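Local structure of digeranylgeranylglycerophospholipid reductase (4OPC) at residues 55-60 and 100-105; 62-67 and 93-98; 211-216 and 243-248. The protein uses FAD to hydrogenate the geranylgeranyl chains of unsaturated archaeols, giving the saturated phytanyl lipids of archaeal membranes. One frame throughout, in Å; residues are numbered along the deposited sequence. Where two conformers were deposited one is given.

How the contacts relate
Contacts 1 and 2 are neighbours, their centres about 6 Å apart, and contact 2 is nested in the chain loop that contact 1 closes. Both are buried aromatic packing round the short helix 54-60, the loop after it, and the run from strand 87-97 into helix 99-112; of their touching residues only Tyr64 is exposed. Contact 3, also buried though its Tyr245 is partly exposed, lies about 29 Å from contact 1, centre to centre, and joins a turn to helix 242-253, whose outer side carries a surface salt bridge. No hydrogen bond crosses any of the three. The bound lipid ties contacts 1 and 3: the first holds its phosphate, the third lies against an acyl chain.

Contact 1 (55-60 and 100-105); sequences AHFDKL and PLYNQR. With PGT ((1S)-2-{[{[(2R)-2,3-dihydroxypropyl]oxy}(hydroxy)phosphoryl]oxy}-1-[(palmitoyloxy)methyl]ethyl stearate), chain C.
Phe57 and Tyr102 have the nearest CA atoms across segments 55-60 and 100-105, both helical, yet these stand 12.3 Å apart, so two long aromatic side chains span the distance. The motif is an offset edge-to-face (T-shaped) pair in the FAD-dependent geranylgeranyl reductase fold. Phe57 presents its ring edge to the face of Tyr102, with the planes at 83° and the centroids 5.7 Å apart. The offset brings Phe57 CE2 to the phenol end, 3.4 Å from Tyr102 OH and 3.7 Å from Tyr102 CZ. Tyr102 reaches this place because its CG lies anti to the backbone N (chi1 177°), which carries the ring out from its helix toward Phe57. The hydroxyl of Tyr102 is hydrogen-bonded to Pro63 O, in the loop that follows helix 54-60, and this fixes the far end of the ring. Phe95 adds a second edge-to-face partner for Phe57, and Met306 of helix 302-322 also packs against it.

One residue earlier on the same helix, His56 serves the lipid site. Its CG is anti to the carbonyl carbon, and the imidazole extends to the phosphate of the bound phosphatidylglycerol; the lipid is also hydrogen-bonded by His298 NE2 and Tyr341 OH. PGT O5 lies over one imidazole face. The phosphate oxygen PGT O2P sits in the ring plane, 3.0 Å from His56 NE2, with an N-H...O angle of 160°.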
loop_
_atom_site.group_PDB
_atom_site.type_symbol
_atom_site.label_atom_id
_atom_site.label_comp_id
_atom_site.label_asym_id
_atom_site.label_seq_id
_atom_site.Cartn_x
_atom_site.Cartn_y
_atom_site.Cartn_z
ATOM N N ALA A 55 -8.489 1.688 12.874
ATOM C CA ALA A 55 -8.794 3.087 12.588
ATOM C C ALA A 55 -9.287 3.312 11.159
ATOM O O ALA A 55 -10.121 4.171 10.929
ATOM C CB ALA A 55 -7.587 3.972 12.883
ATOM N N HIS A 56 -8.774 2.542 10.205
ATOM C CA HIS A 56 -9.202 2.706 8.818
ATOM C C HIS A 56 -10.671 2.363 8.645
ATOM O O HIS A 56 -11.407 3.061 7.949
ATOM C CB HIS A 56 -8.344 1.865 7.876
ATOM C CG HIS A 56 -6.956 2.390 7.706
ATOM N ND1 HIS A 56 -6.696 3.644 7.199
ATOM C CD2 HIS A 56 -5.751 1.835 7.976
ATOM C CE1 HIS A 56 -5.391 3.838 7.160
ATOM N NE2 HIS A 56 -4.795 2.754 7.621
ATOM N N PHE A 57 -11.108 1.287 9.286
ATOM C CA PHE A 57 -12.503 0.907 9.208
ATOM C C PHE A 57 -13.343 1.959 9.921
ATOM O O PHE A 57 -14.413 2.323 9.446
ATOM C CB PHE A 57 -12.723 -0.486 9.807
ATOM C CG PHE A 57 -11.942 -1.560 9.111
ATOM C CD1 PHE A 57 -10.640 -1.844 9.499
ATOM C CD2 PHE A 57 -12.490 -2.265 8.055
ATOM C CE1 PHE A 57 -9.908 -2.814 8.862
ATOM C CE2 PHE A 57 -11.754 -3.236 7.403
ATOM C CZ PHE A 57 -10.461 -3.516 7.812
ATOM N N ASP A 58 -12.837 2.467 11.042
ATOM C CA ASP A 58 -13.571 3.456 11.831
ATOM C C ASP A 58 -13.740 4.797 11.119
ATOM O O ASP A 58 -14.742 5.487 11.311
ATOM C CB ASP A 58 -12.899 3.670 13.189
ATOM C CG ASP A 58 -13.080 2.486 14.123
ATOM O OD1 ASP A 58 -14.038 1.711 13.923
ATOM O OD2 ASP A 58 -12.270 2.341 15.060
ATOM N N LYS A 59 -12.757 5.180 10.313
ATOM C CA LYS A 59 -12.805 6.472 9.630
ATOM C C LYS A 59 -13.589 6.434 8.301
ATOM O O LYS A 59 -14.174 7.433 7.891
ATOM C CB LYS A 59 -11.382 6.997 9.409
ATOM C CG LYS A 59 -11.296 8.414 8.860
ATOM C CD LYS A 59 -9.898 8.998 9.045
ATOM C CE LYS A 59 -9.806 10.416 8.499
ATOM N NZ LYS A 59 -8.479 11.041 8.778
ATOM N N LEU A 60 -13.629 5.278 7.645
ATOM C CA LEU A 60 -14.149 5.207 6.284
ATOM C C LEU A 60 -15.539 4.621 6.184
ATOM O O LEU A 60 -16.160 4.658 5.119
ATOM C CB LEU A 60 -13.212 4.377 5.414
ATOM C CG LEU A 60 -11.783 4.892 5.318
ATOM C CD1 LEU A 60 -10.913 3.884 4.613
ATOM C CD2 LEU A 60 -11.734 6.246 4.608
ATOM N N PRO A 100 -9.275 -12.887 1.857
ATOM C CA PRO A 100 -10.268 -13.258 0.842
ATOM C C PRO A 100 -11.694 -13.270 1.398
ATOM O O PRO A 100 -12.609 -12.802 0.719
ATOM C CB PRO A 100 -9.858 -14.673 0.436
ATOM C CG PRO A 100 -8.427 -14.812 0.828
ATOM C CD PRO A 100 -8.181 -13.873 1.964
ATOM N N LEU A 101 -11.895 -13.793 2.605
ATOM C CA LEU A 101 -13.248 -13.867 3.153
ATOM C C LEU A 101 -13.845 -12.477 3.363
ATOM O O LEU A 101 -14.991 -12.222 2.992
ATOM C CB LEU A 101 -13.257 -14.658 4.458
ATOM C CG LEU A 101 -14.597 -15.239 4.889
ATOM C CD1 LEU A 101 -14.996 -16.362 3.944
ATOM C CD2 LEU A 101 -14.488 -15.735 6.309
ATOM N N TYR A 102 -13.079 -11.569 3.952
ATOM C CA TYR A 102 -13.567 -10.213 4.145
ATOM C C TYR A 102 -13.800 -9.490 2.818
ATOM O O TYR A 102 -14.861 -8.886 2.613
ATOM C CB TYR A 102 -12.595 -9.399 5.008
ATOM C CG TYR A 102 -13.052 -7.970 5.152
ATOM C CD1 TYR A 102 -14.087 -7.636 6.016
ATOM C CD2 TYR A 102 -12.477 -6.958 4.388
ATOM C CE1 TYR A 102 -14.532 -6.333 6.126
ATOM C CE2 TYR A 102 -12.908 -5.653 4.496
ATOM C CZ TYR A 102 -13.934 -5.341 5.366
ATOM O OH TYR A 102 -14.380 -4.038 5.465
ATOM N N ASN A 103 -12.811 -9.551 1.932
ATOM C CA ASN A 103 -12.886 -8.927 0.614
ATOM C C ASN A 103 -14.124 -9.416 -0.150
ATOM O O ASN A 103 -14.856 -8.611 -0.749
ATOM C CB ASN A 103 -11.590 -9.278 -0.136
ATOM C CG ASN A 103 -11.276 -8.360 -1.300
ATOM O OD1 ASN A 103 -10.102 -8.165 -1.615
ATOM N ND2 ASN A 103 -12.294 -7.825 -1.967
ATOM N N GLN A 104 -14.369 -10.721 -0.121
ATOM C CA GLN A 104 -15.526 -11.273 -0.819
ATOM C C GLN A 104 -16.834 -10.806 -0.199
ATOM O O GLN A 104 -17.825 -10.595 -0.912
ATOM C CB GLN A 104 -15.439 -12.800 -0.892
ATOM C CG GLN A 104 -14.353 -13.267 -1.875
ATOM C CD GLN A 104 -13.915 -14.699 -1.666
ATOM O OE1 GLN A 104 -14.722 -15.573 -1.333
ATOM N NE2 GLN A 104 -12.624 -14.953 -1.864
ATOM N N ARG A 105 -16.862 -10.650 1.121
ATOM C CA ARG A 105 -18.077 -10.173 1.775
ATOM C C ARG A 105 -18.372 -8.724 1.391
ATOM O O ARG A 105 -19.525 -8.370 1.129
ATOM C CB ARG A 105 -17.992 -10.324 3.298
ATOM C CG ARG A 105 -19.191 -9.741 4.055
ATOM C CD ARG A 105 -18.721 -9.267 5.430
ATOM N NE ARG A 105 -19.549 -8.209 5.983
ATOM C CZ ARG A 105 -19.217 -7.507 7.057
ATOM N NH1 ARG A 105 -18.069 -7.756 7.683
ATOM N NH2 ARG A 105 -20.027 -6.556 7.502
HETATM C C48 PGT C . 11.771 -0.452 4.771
HETATM C C47 PGT C . 10.861 -0.083 3.617
HETATM C C46 PGT C . 10.226 -1.338 3.057
HETATM C C45 PGT C . 9.501 -2.074 4.167
HETATM C C44 PGT C . 8.376 -2.916 3.602
HETATM C C43 PGT C . 8.764 -4.383 3.625
HETATM C C42 PGT C . 7.695 -5.173 2.903
HETATM C C41 PGT C . 6.434 -5.099 3.726
HETATM C C40 PGT C . 5.576 -6.316 3.482
HETATM C C39 PGT C . 4.780 -6.561 4.743
HETATM C C38 PGT C . 3.978 -5.330 5.079
HETATM C C37 PGT C . 3.329 -5.527 6.428
HETATM C C36 PGT C . 2.445 -4.335 6.702
HETATM C C35 PGT C . 2.031 -4.300 8.154
HETATM C C34 PGT C . 1.099 -3.122 8.368
HETATM C C33 PGT C . 0.904 -2.825 9.839
HETATM C C32 PGT C . -0.519 -2.383 10.120
HETATM C C31 PGT C . -0.752 -0.918 9.784
HETATM O O31 PGT C . -1.673 -0.642 9.038
HETATM O O2 PGT C . 0.069 0.115 10.301
HETATM C C2 PGT C . -0.438 0.852 11.398
HETATM C C1 PGT C . -1.409 1.941 10.992
HETATM O O3P PGT C . -1.922 1.888 9.675
HETATM P P PGT C . -1.582 3.085 8.691
HETATM O O1P PGT C . -0.128 3.405 8.957
HETATM O O2P PGT C . -1.784 2.696 7.235
HETATM O O4P PGT C . -2.455 4.386 8.975
HETATM C C4 PGT C . -3.196 4.568 10.165
HETATM C C5 PGT C . -3.818 5.945 10.214
HETATM O O5 PGT C . -5.217 5.824 10.331
HETATM C C6 PGT C . -3.468 6.704 8.956
HETATM O O6 PGT C . -4.591 6.836 8.115
HETATM C C3 PGT C . 0.663 1.600 12.128
HETATM O O3 PGT C . 1.598 0.754 12.754
HETATM C C11 PGT C . 2.897 1.297 12.757
HETATM O O11 PGT C . 3.064 2.465 13.046
HETATM C C12 PGT C . 4.084 0.428 12.392
HETATM C C13 PGT C . 5.371 1.041 12.901
HETATM C C14 PGT C . 6.532 0.157 12.495
HETATM C C15 PGT C . 7.188 0.697 11.242
HETATM C C16 PGT C . 8.431 -0.105 10.916
HETATM C C17 PGT C . 9.584 0.851 10.697
HETATM C C18 PGT C . 10.899 0.103 10.681
HETATM C C19 PGT C . 12.048 1.088 10.769
HETATM C C20 PGT C . 12.127 1.701 12.153
HETATM C C21 PGT C . 13.489 1.423 12.757
HETATM C C22 PGT C . 13.911 2.560 13.663
HETATM C C23 PGT C . 15.422 2.578 13.749
HETATM C C24 PGT C . 15.894 3.853 14.412
HETATM C C25 PGT C . 16.910 4.543 13.527
HETATM C C26 PGT C . 16.483 5.975 13.282
#

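Contact 2 (62-67 and 93-98); sequences MPYPKG and EGFELN
Tyr64 and Pro65 project from the loop after helix 54-60 against Phe95 and Leu97 near the end of strand 87-97, next to the edge strand 51-53 of the large mixed beta-sheet. The fit is a T-shaped aromatic pair with a proline packed beside it. In one of the two conformers modelled for Tyr64, Phe95 turns its edge to the tyrosine face, the planes at 89° and the centroids 5.0 Å apart. The leading point is then Phe95 CZ, 3.3 Å from Tyr64 CZ. Pro65 fills the notch between the two strand side chains, which project from positions two apart. Its CG meets Phe95 CD2 at 3.8 Å while CB and CG together bear on one leucine methyl. With CG anti to the carbonyl carbon (chi1 -56°), Phe95 directs its ring into this corner. With an alanine here, a gap is likely to open beside Pro65, and Phe57 would probably lose an edge-to-face neighbour. Leu97 itself reaches Phe16, an FAD-binding residue, about 4 Å away between side chains. In the notch, Leu97 CD2 lies 3.5 Å from Pro65 CG, closer than usual carbon packing.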
loop_
_atom_site.group_PDB
_atom_site.type_symbol
_atom_site.label_atom_id
_atom_site.label_comp_id
_atom_site.label_asym_id
_atom_site.label_seq_id
_atom_site.Cartn_x
_atom_site.Cartn_y
_atom_site.Cartn_z
ATOM N N MET A 62 -16.192 1.473 6.436
ATOM C CA MET A 62 -16.134 0.169 5.797
ATOM C C MET A 62 -16.616 -0.879 6.786
ATOM O O MET A 62 -16.377 -0.755 7.994
ATOM C CB MET A 62 -14.718 -0.151 5.322
ATOM C CG MET A 62 -14.301 0.621 4.076
ATOM S SD MET A 62 -15.110 0.068 2.563
ATOM C CE MET A 62 -14.358 -1.550 2.347
ATOM N N PRO A 63 -17.311 -1.907 6.272
ATOM C CA PRO A 63 -17.845 -2.991 7.093
ATOM C C PRO A 63 -16.798 -3.551 8.038
ATOM O O PRO A 63 -15.663 -3.820 7.655
ATOM C CB PRO A 63 -18.243 -4.040 6.052
ATOM C CG PRO A 63 -18.607 -3.252 4.864
ATOM C CD PRO A 63 -17.649 -2.088 4.851
ATOM N N TYR A 64 -17.200 -3.734 9.283
ATOM C CA TYR A 64 -16.333 -4.293 10.297
ATOM C C TYR A 64 -16.157 -5.792 10.061
ATOM O O TYR A 64 -17.138 -6.502 9.853
ATOM C CB TYR A 64 -16.990 -4.060 11.651
ATOM C CG TYR A 64 -16.045 -3.775 12.783
ATOM C CD1 TYR A 64 -15.178 -2.691 12.741
ATOM C CD2 TYR A 64 -16.050 -4.569 13.915
ATOM C CE1 TYR A 64 -14.329 -2.426 13.792
ATOM C CE2 TYR A 64 -15.212 -4.314 14.959
ATOM C CZ TYR A 64 -14.355 -3.245 14.901
ATOM O OH TYR A 64 -13.521 -3.014 15.963
ATOM N N PRO A 65 -14.908 -6.278 10.091
ATOM C CA PRO A 65 -14.605 -7.708 9.954
ATOM C C PRO A 65 -15.268 -8.507 11.076
ATOM O O PRO A 65 -15.247 -8.059 12.223
ATOM C CB PRO A 65 -13.088 -7.758 10.126
ATOM C CG PRO A 65 -12.618 -6.379 9.799
ATOM C CD PRO A 65 -13.690 -5.469 10.266
ATOM N N LYS A 66 -15.846 -9.662 10.755
ATOM C CA LYS A 66 -16.536 -10.471 11.761
ATOM C C LYS A 66 -16.482 -11.962 11.440
ATOM O O LYS A 66 -16.287 -12.350 10.295
ATOM C CB LYS A 66 -17.992 -10.022 11.877
ATOM C CG LYS A 66 -18.744 -10.084 10.565
ATOM C CD LYS A 66 -20.230 -9.816 10.742
ATOM C CE LYS A 66 -20.950 -9.845 9.400
ATOM N NZ LYS A 66 -20.616 -11.067 8.609
ATOM N N GLY A 67 -16.677 -12.801 12.456
ATOM C CA GLY A 67 -16.706 -14.237 12.250
ATOM C C GLY A 67 -15.388 -14.805 11.763
ATOM O O GLY A 67 -14.331 -14.437 12.266
ATOM N N GLU A 93 -4.715 -0.549 17.902
ATOM C CA GLU A 93 -5.683 -1.604 17.641
ATOM C C GLU A 93 -5.812 -1.936 16.159
ATOM O O GLU A 93 -5.867 -1.048 15.306
ATOM C CB GLU A 93 -7.042 -1.249 18.252
ATOM C CG GLU A 93 -6.994 -1.195 19.778
ATOM C CD GLU A 93 -8.344 -0.955 20.431
ATOM O OE1 GLU A 93 -9.344 -0.751 19.711
ATOM O OE2 GLU A 93 -8.400 -0.970 21.678
ATOM N N GLY A 94 -5.841 -3.226 15.857
ATOM C CA GLY A 94 -6.004 -3.664 14.485
ATOM C C GLY A 94 -6.509 -5.086 14.381
ATOM O O GLY A 94 -6.860 -5.727 15.381
ATOM N N PHE A 95 -6.554 -5.582 13.156
ATOM C CA PHE A 95 -7.128 -6.884 12.891
ATOM C C PHE A 95 -6.158 -7.708 12.078
ATOM O O PHE A 95 -5.514 -7.188 11.162
ATOM C CB PHE A 95 -8.413 -6.750 12.074
ATOM C CG PHE A 95 -9.460 -5.872 12.700
ATOM C CD1 PHE A 95 -9.962 -6.153 13.951
ATOM C CD2 PHE A 95 -9.964 -4.785 12.005
ATOM C CE1 PHE A 95 -10.939 -5.352 14.514
ATOM C CE2 PHE A 95 -10.934 -3.981 12.560
ATOM C CZ PHE A 95 -11.424 -4.265 13.816
ATOM N N GLU A 96 -6.039 -8.985 12.421
ATOM C CA GLU A 96 -5.451 -9.955 11.517
ATOM C C GLU A 96 -6.623 -10.630 10.814
ATOM O O GLU A 96 -7.401 -11.361 11.441
ATOM C CB GLU A 96 -4.594 -10.971 12.284
ATOM C CG GLU A 96 -3.104 -10.769 12.081
ATOM C CD GLU A 96 -2.691 -10.951 10.646
ATOM O OE1 GLU A 96 -1.732 -10.274 10.229
ATOM O OE2 GLU A 96 -3.308 -11.770 9.935
ATOM N N LEU A 97 -6.756 -10.352 9.519
ATOM C CA LEU A 97 -7.942 -10.743 8.758
ATOM C C LEU A 97 -7.749 -12.010 7.957
ATOM O O LEU A 97 -6.633 -12.358 7.575
ATOM C CB LEU A 97 -8.295 -9.636 7.758
ATOM C CG LEU A 97 -8.549 -8.242 8.313
ATOM C CD1 LEU A 97 -8.775 -7.244 7.193
ATOM C CD2 LEU A 97 -9.748 -8.288 9.218
ATOM N N ASN A 98 -8.861 -12.686 7.685
ATOM C CA ASN A 98 -8.943 -13.592 6.551
ATOM C C ASN A 98 -9.286 -12.701 5.360
ATOM O O ASN A 98 -10.450 -12.345 5.161
ATOM C CB ASN A 98 -10.030 -14.647 6.785
ATOM C CG ASN A 98 -10.126 -15.663 5.658
ATOM O OD1 ASN A 98 -9.793 -15.382 4.507
ATOM N ND2 ASN A 98 -10.613 -16.855 5.988
#

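Contact 3 (211-216 and 243-248); sequences TSPGGY and HEYYKK. With PGT ((1S)-2-{[{[(2R)-2,3-dihydroxypropyl]oxy}(hydroxy)phosphoryl]oxy}-1-[(palmitoyloxy)methyl]ethyl stearate), chain C.
Apolar packing first: Tyr245, on helix 242-253, meets Pro213 in the loop before strand 216-221 with its ring. The two side chains come from opposite directions, and Pro213 CD stops 3.6 Å from Tyr245 CE1. Farther along the phenol, Pro213 CG lies 3.7 Å from Tyr245 OH. The tyrosine CG is anti to the carbonyl carbon (chi1 -83°), which sends the ring off the helix toward the loop, where Tyr239 and Pro240 also touch it.

Polar atoms come next, and they hold the loop. Thr211 O lies 3.4 Å from Tyr245 CD1, a packing contact, while its hydrogen bond goes to Trp217 NE1; Thr211 OG1 bonds Tyr253 OH farther along the helix. Within the loop, Gly215 N bonds Ser212 O at 3.0 Å and closes a type II beta turn, with Gly214 at its third position taking a positive phi of 82°. On the helix, Lys247 NZ reaches Glu244 OE2 at 3.2 Å, from the syn side and tilted 23° out of the carboxylate plane, a salt bridge between exposed side chains.

Lipid contacts form the third group. Gly215 CA passes 3.9 Å from PGT C43, where a side chain would be crowded. The Tyr216 ring turns one face to the same carbon, and its OH, hydrogen-bonded to His298 O, sits 3.2 Å from PGT C37. One side of the loop thus packs on the helix and another lines the lipid pocket: a glycine-containing beta turn beside an acyl chain, in the catalytic domain of a geranylgeranyl reductase.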
loop_
_atom_site.group_PDB
_atom_site.type_symbol
_atom_site.label_atom_id
_atom_site.label_comp_id
_atom_site.label_asym_id
_atom_site.label_seq_id
_atom_site.Cartn_x
_atom_site.Cartn_y
_atom_site.Cartn_z
ATOM N N THR A 211 19.339 -10.318 6.610
ATOM C CA THR A 211 18.361 -11.371 6.346
ATOM C C THR A 211 17.137 -10.884 5.562
ATOM O O THR A 211 16.383 -11.696 5.033
ATOM C CB THR A 211 17.887 -12.009 7.655
ATOM O OG1 THR A 211 17.185 -11.022 8.410
ATOM C CG2 THR A 211 19.080 -12.523 8.469
ATOM N N SER A 212 16.943 -9.566 5.501
ATOM C CA SER A 212 15.842 -8.966 4.741
ATOM C C SER A 212 16.261 -7.581 4.252
ATOM O O SER A 212 15.679 -6.569 4.647
ATOM C CB SER A 212 14.576 -8.869 5.601
ATOM O OG SER A 212 14.859 -8.367 6.903
ATOM N N PRO A 213 17.284 -7.528 3.392
ATOM C CA PRO A 213 17.818 -6.220 2.991
ATOM C C PRO A 213 16.779 -5.297 2.368
ATOM O O PRO A 213 16.104 -5.648 1.394
ATOM C CB PRO A 213 18.897 -6.579 1.962
ATOM C CG PRO A 213 18.551 -7.951 1.500
ATOM C CD PRO A 213 17.970 -8.632 2.699
ATOM N N GLY A 214 16.633 -4.119 2.960
ATOM C CA GLY A 214 15.722 -3.128 2.430
ATOM C C GLY A 214 14.273 -3.323 2.815
ATOM O O GLY A 214 13.411 -2.573 2.363
ATOM N N GLY A 215 13.996 -4.332 3.636
ATOM C CA GLY A 215 12.647 -4.574 4.127
ATOM C C GLY A 215 12.708 -5.015 5.572
ATOM O O GLY A 215 13.357 -4.376 6.402
ATOM N N TYR A 216 12.020 -6.098 5.876
ATOM C CA TYR A 216 12.048 -6.685 7.203
ATOM C C TYR A 216 11.409 -8.060 7.178
ATOM O O TYR A 216 10.744 -8.428 6.207
ATOM C CB TYR A 216 11.378 -5.788 8.247
ATOM C CG TYR A 216 9.930 -5.382 8.034
ATOM C CD1 TYR A 216 8.886 -6.279 8.262
ATOM C CD2 TYR A 216 9.592 -4.070 7.693
ATOM C CE1 TYR A 216 7.552 -5.897 8.124
ATOM C CE2 TYR A 216 8.257 -3.682 7.554
ATOM C CZ TYR A 216 7.250 -4.598 7.776
ATOM O OH TYR A 216 5.925 -4.235 7.661
ATOM N N HIS A 243 12.736 -16.522 -2.053
ATOM C CA HIS A 243 12.423 -17.863 -1.563
ATOM C C HIS A 243 13.629 -18.445 -0.844
ATOM O O HIS A 243 13.485 -19.208 0.107
ATOM C CB HIS A 243 12.017 -18.791 -2.712
ATOM C CG HIS A 243 10.718 -18.424 -3.359
ATOM N ND1 HIS A 243 10.436 -18.708 -4.681
ATOM C CD2 HIS A 243 9.625 -17.791 -2.869
ATOM C CE1 HIS A 243 9.222 -18.273 -4.972
ATOM N NE2 HIS A 243 8.711 -17.707 -3.891
ATOM N N GLU A 244 14.824 -18.087 -1.298
ATOM C CA GLU A 244 16.038 -18.609 -0.687
ATOM C C GLU A 244 16.337 -17.894 0.629
ATOM O O GLU A 244 16.771 -18.526 1.584
ATOM C CB GLU A 244 17.220 -18.561 -1.660
ATOM C CG GLU A 244 17.120 -19.580 -2.801
ATOM C CD GLU A 244 17.088 -21.030 -2.317
ATOM O OE1 GLU A 244 17.838 -21.377 -1.373
ATOM O OE2 GLU A 244 16.308 -21.828 -2.881
ATOM N N TYR A 245 16.089 -16.588 0.692
ATOM C CA TYR A 245 16.198 -15.878 1.972
ATOM C C TYR A 245 15.247 -16.493 2.986
ATOM O O TYR A 245 15.615 -16.721 4.139
ATOM C CB TYR A 245 15.827 -14.399 1.829
ATOM C CG TYR A 245 16.925 -13.493 1.325
ATOM C CD1 TYR A 245 17.794 -12.866 2.208
ATOM C CD2 TYR A 245 17.074 -13.242 -0.034
ATOM C CE1 TYR A 245 18.802 -12.024 1.751
ATOM C CE2 TYR A 245 18.065 -12.400 -0.500
ATOM C CZ TYR A 245 18.927 -11.795 0.395
ATOM O OH TYR A 245 19.918 -10.962 -0.071
ATOM N N TYR A 246 14.014 -16.741 2.556
ATOM C CA TYR A 246 13.005 -17.305 3.447
ATOM C C TYR A 246 13.440 -18.656 4.008
ATOM O O TYR A 246 13.402 -18.872 5.218
ATOM C CB TYR A 246 11.647 -17.434 2.743
ATOM C CG TYR A 246 10.546 -17.947 3.651
ATOM C CD1 TYR A 246 9.773 -17.067 4.413
ATOM C CD2 TYR A 246 10.279 -19.308 3.747
ATOM C CE1 TYR A 246 8.755 -17.541 5.243
ATOM C CE2 TYR A 246 9.273 -19.795 4.572
ATOM C CZ TYR A 246 8.516 -18.908 5.316
ATOM O OH TYR A 246 7.530 -19.406 6.141
ATOM N N LYS A 247 13.864 -19.566 3.136
ATOM C CA LYS A 247 14.312 -20.876 3.581
ATOM C C LYS A 247 15.502 -20.792 4.533
ATOM O O LYS A 247 15.583 -21.533 5.514
ATOM C CB LYS A 247 14.672 -21.731 2.371
ATOM C CG LYS A 247 13.471 -22.206 1.568
ATOM C CD LYS A 247 13.903 -22.766 0.219
ATOM C CE LYS A 247 15.045 -23.762 0.368
ATOM N NZ LYS A 247 15.547 -24.218 -0.962
ATOM N N LYS A 248 16.422 -19.882 4.247
ATOM C CA LYS A 248 17.657 -19.802 5.016
ATOM C C LYS A 248 17.430 -19.267 6.431
ATOM O O LYS A 248 18.028 -19.767 7.388
ATOM C CB LYS A 248 18.686 -18.933 4.287
ATOM C CG LYS A 248 20.056 -18.903 4.947
ATOM C CD LYS A 248 21.049 -18.104 4.115
ATOM C CE LYS A 248 22.449 -18.158 4.709
ATOM N NZ LYS A 248 22.984 -19.547 4.745
HETATM C C48 PGT C . 11.771 -0.452 4.771
HETATM C C47 PGT C . 10.861 -0.083 3.617
HETATM C C46 PGT C . 10.226 -1.338 3.057
HETATM C C45 PGT C . 9.501 -2.074 4.167
HETATM C C44 PGT C . 8.376 -2.916 3.602
HETATM C C43 PGT C . 8.764 -4.383 3.625
HETATM C C42 PGT C . 7.695 -5.173 2.903
HETATM C C41 PGT C . 6.434 -5.099 3.726
HETATM C C40 PGT C . 5.576 -6.316 3.482
HETATM C C39 PGT C . 4.780 -6.561 4.743
HETATM C C38 PGT C . 3.978 -5.330 5.079
HETATM C C37 PGT C . 3.329 -5.527 6.428
HETATM C C36 PGT C . 2.445 -4.335 6.702
HETATM C C35 PGT C . 2.031 -4.300 8.154
HETATM C C34 PGT C . 1.099 -3.122 8.368
HETATM C C33 PGT C . 0.904 -2.825 9.839
HETATM C C32 PGT C . -0.519 -2.383 10.120
HETATM C C31 PGT C . -0.752 -0.918 9.784
HETATM O O31 PGT C . -1.673 -0.642 9.038
HETATM O O2 PGT C . 0.069 0.115 10.301
HETATM C C2 PGT C . -0.438 0.852 11.398
HETATM C C1 PGT C . -1.409 1.941 10.992
HETATM O O3P PGT C . -1.922 1.888 9.675
HETATM P P PGT C . -1.582 3.085 8.691
HETATM O O1P PGT C . -0.128 3.405 8.957
HETATM O O2P PGT C . -1.784 2.696 7.235
HETATM O O4P PGT C . -2.455 4.386 8.975
HETATM C C4 PGT C . -3.196 4.568 10.165
HETATM C C5 PGT C . -3.818 5.945 10.214
HETATM O O5 PGT C . -5.217 5.824 10.331
HETATM C C6 PGT C . -3.468 6.704 8.956
HETATM O O6 PGT C . -4.591 6.836 8.115
HETATM C C3 PGT C . 0.663 1.600 12.128
HETATM O O3 PGT C . 1.598 0.754 12.754
HETATM C C11 PGT C . 2.897 1.297 12.757
HETATM O O11 PGT C . 3.064 2.465 13.046
HETATM C C12 PGT C . 4.084 0.428 12.392
HETATM C C13 PGT C . 5.371 1.041 12.901
HETATM C C14 PGT C . 6.532 0.157 12.495
HETATM C C15 PGT C . 7.188 0.697 11.242
HETATM C C16 PGT C . 8.431 -0.105 10.916
HETATM C C17 PGT C . 9.584 0.851 10.697
HETATM C C18 PGT C . 10.899 0.103 10.681
HETATM C C19 PGT C . 12.048 1.088 10.769
HETATM C C20 PGT C . 12.127 1.701 12.153
HETATM C C21 PGT C . 13.489 1.423 12.757
HETATM C C22 PGT C . 13.911 2.560 13.663
HETATM C C23 PGT C . 15.422 2.578 13.749
HETATM C C24 PGT C . 15.894 3.853 14.412
HETATM C C25 PGT C . 16.910 4.543 13.527
HETATM C C26 PGT C . 16.483 5.975 13.282
#